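Putative fructosamine-3-kinase (Thermobifida fusca YX, PDB 3F7W) probably acts as a kinase of the fructosamine kinase family, transferring phosphate to sugar-amine adducts. Local coordinates at residues 13-18 with 34-39. Sequence-based numbering, arbitrary orientation.
Sequences TGREVA and VELADG. With EDO (1,2-ethanediol), chain E.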
loop_
_atom_site.group_PDB
_atom_site.type_symbol
_atom_site.label_atom_id
_atom_site.label_comp_id
_atom_site.label_asym_id
_atom_site.label_seq_id
_atom_site.Cartn_x
_atom_site.Cartn_y
_atom_site.Cartn_z
ATOM N N THR A 13 19.237 -15.829 -3.007
ATOM C CA THR A 13 18.371 -16.775 -3.751
ATOM C C THR A 13 18.981 -18.122 -4.037
ATOM O O THR A 13 18.276 -19.051 -4.412
ATOM C CB THR A 13 17.953 -16.183 -5.112
ATOM O OG1 THR A 13 19.101 -16.101 -5.985
ATOM C CG2 THR A 13 17.329 -14.845 -4.921
ATOM N N GLY A 14 20.300 -18.218 -3.919
ATOM C CA GLY A 14 21.056 -19.394 -4.297
ATOM C C GLY A 14 21.163 -19.622 -5.803
ATOM O O GLY A 14 21.640 -20.650 -6.230
ATOM N N ARG A 15 20.716 -18.661 -6.601
ATOM C CA ARG A 15 20.674 -18.811 -8.053
ATOM C C ARG A 15 21.754 -17.948 -8.714
ATOM O O ARG A 15 22.059 -16.857 -8.236
ATOM C CB ARG A 15 19.302 -18.373 -8.564
ATOM C CG ARG A 15 18.115 -19.173 -8.016
ATOM C CD ARG A 15 17.948 -20.496 -8.707
ATOM N NE ARG A 15 17.543 -20.307 -10.100
ATOM C CZ ARG A 15 16.291 -20.154 -10.532
ATOM N NH1 ARG A 15 15.266 -20.186 -9.689
ATOM N NH2 ARG A 15 16.050 -19.973 -11.831
ATOM N N GLU A 16 22.297 -18.429 -9.825
ATOM C CA GLU A 16 23.322 -17.705 -10.582
ATOM C C GLU A 16 22.711 -16.502 -11.312
ATOM O O GLU A 16 21.659 -16.636 -11.924
ATOM C CB GLU A 16 23.992 -18.656 -11.580
ATOM C CG GLU A 16 25.246 -18.080 -12.191
ATOM C CD GLU A 16 25.870 -18.958 -13.293
ATOM O OE1 GLU A 16 25.406 -20.096 -13.527
ATOM O OE2 GLU A 16 26.820 -18.468 -13.936
ATOM N N VAL A 17 23.358 -15.333 -11.221
ATOM C CA VAL A 17 22.910 -14.096 -11.905
ATOM C C VAL A 17 23.642 -13.890 -13.245
ATOM O O VAL A 17 24.869 -13.908 -13.296
ATOM C CB VAL A 17 23.074 -12.867 -10.986
ATOM C CG1 VAL A 17 22.800 -11.556 -11.739
ATOM C CG2 VAL A 17 22.132 -12.994 -9.748
ATOM N N ALA A 18 22.886 -13.740 -14.328
ATOM C CA ALA A 18 23.451 -13.537 -15.677
ATOM C C ALA A 18 23.540 -12.051 -16.063
ATOM O O ALA A 18 24.399 -11.679 -16.857
ATOM C CB ALA A 18 22.638 -14.295 -16.716
ATOM N N VAL A 34 17.083 -7.886 -12.625
ATOM C CA VAL A 34 18.185 -8.855 -12.503
ATOM C C VAL A 34 17.747 -10.150 -13.164
ATOM O O VAL A 34 16.676 -10.684 -12.839
ATOM C CB VAL A 34 18.554 -9.118 -11.012
ATOM C CG1 VAL A 34 19.627 -10.212 -10.919
ATOM C CG2 VAL A 34 19.040 -7.821 -10.361
ATOM N N GLU A 35 18.580 -10.668 -14.060
ATOM C CA GLU A 35 18.250 -11.873 -14.798
ATOM C C GLU A 35 19.130 -13.018 -14.347
ATOM O O GLU A 35 20.363 -12.904 -14.285
ATOM C CB GLU A 35 18.403 -11.639 -16.299
ATOM C CG GLU A 35 17.789 -12.747 -17.151
ATOM C CD GLU A 35 17.828 -12.438 -18.647
ATOM O OE1 GLU A 35 17.281 -11.393 -19.049
ATOM O OE2 GLU A 35 18.403 -13.246 -19.416
ATOM N N LEU A 36 18.491 -14.130 -14.015
ATOM C CA LEU A 36 19.199 -15.331 -13.584
ATOM C C LEU A 36 19.703 -16.091 -14.796
ATOM O O LEU A 36 19.304 -15.794 -15.925
ATOM C CB LEU A 36 18.260 -16.238 -12.774
ATOM C CG LEU A 36 17.624 -15.589 -11.537
ATOM C CD1 LEU A 36 16.820 -16.650 -10.760
ATOM C CD2 LEU A 36 18.673 -14.948 -10.635
ATOM N N ALA A 37 20.524 -17.109 -14.545
ATOM C CA ALA A 37 21.162 -17.888 -15.618
ATOM C C ALA A 37 20.171 -18.539 -16.567
ATOM O O ALA A 37 20.473 -18.677 -17.740
ATOM C CB ALA A 37 22.109 -18.934 -15.045
ATOM N N ASP A 38 19.004 -18.946 -16.074
ATOM C CA ASP A 38 17.980 -19.569 -16.921
ATOM C C ASP A 38 17.038 -18.584 -17.594
ATOM O O ASP A 38 16.034 -18.999 -18.171
ATOM C CB ASP A 38 17.177 -20.621 -16.136
ATOM C CG ASP A 38 16.132 -20.015 -15.194
ATOM O OD1 ASP A 38 16.145 -18.784 -14.916
ATOM O OD2 ASP A 38 15.283 -20.806 -14.720
ATOM N N GLY A 39 17.327 -17.280 -17.489
ATOM C CA GLY A 39 16.463 -16.259 -18.069
ATOM C C GLY A 39 15.444 -15.673 -17.114
ATOM O O GLY A 39 14.797 -14.685 -17.450
HETATM C C1 EDO E . 11.662 -19.252 -11.492
HETATM O O1 EDO E . 13.061 -19.291 -11.737
HETATM C C2 EDO E . 11.237 -20.200 -10.377
HETATM O O2 EDO E . 12.176 -21.243 -10.161
#
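Val-17 and Leu-36 face each other as an antiparallel, non-hydrogen-bonded pair, flanked by two backbone bonds: Ala-18 N gives to Glu-35 O at 2.7 Å and Ala-37 N to Glu-16 O at 2.9 Å. Leu-36 CA adds a CA-H...O contact to Glu-16 O.

The side chain of Leu-36 runs under Arg-15 at about a right angle, its CD1 lying over the centre of one guanidinium face, 3.6 Å from Arg-15 CZ. Two successive bends in the arginine chain, chi2 -79° and chi3 -68°, bring the guanidinium over the methyl. At its edge, Arg-15 NH2 makes a salt bridge to Asp-38 OD2 (3.1 Å), the carboxylate plane turned 88° from the guanidinium. A 1,2-ethanediol, probably from the crystallisation liquor, takes bonds from both NH1 and NH2; Thr-40, which also binds it, holds Asp-38 OD1.

This is the open end of the beta hairpin of strands 17-26 and 29-36, at the edge of the five-stranded antiparallel sheet of the kinase N-terminal lobe; a type I turn, Leu-36 to Gly-39, leads on to strand 41-46. An alanine at Leu-36 would probably open a gap beneath the guanidinium, leaving Arg-15 freer to swing away from Asp-38.

Further along, Val-17 CG1 meets Val-34 CG1 at 3.5 Å, and helix 3-13 packs on both valines, Val-9 against Val-17 and Val-5 against Val-34.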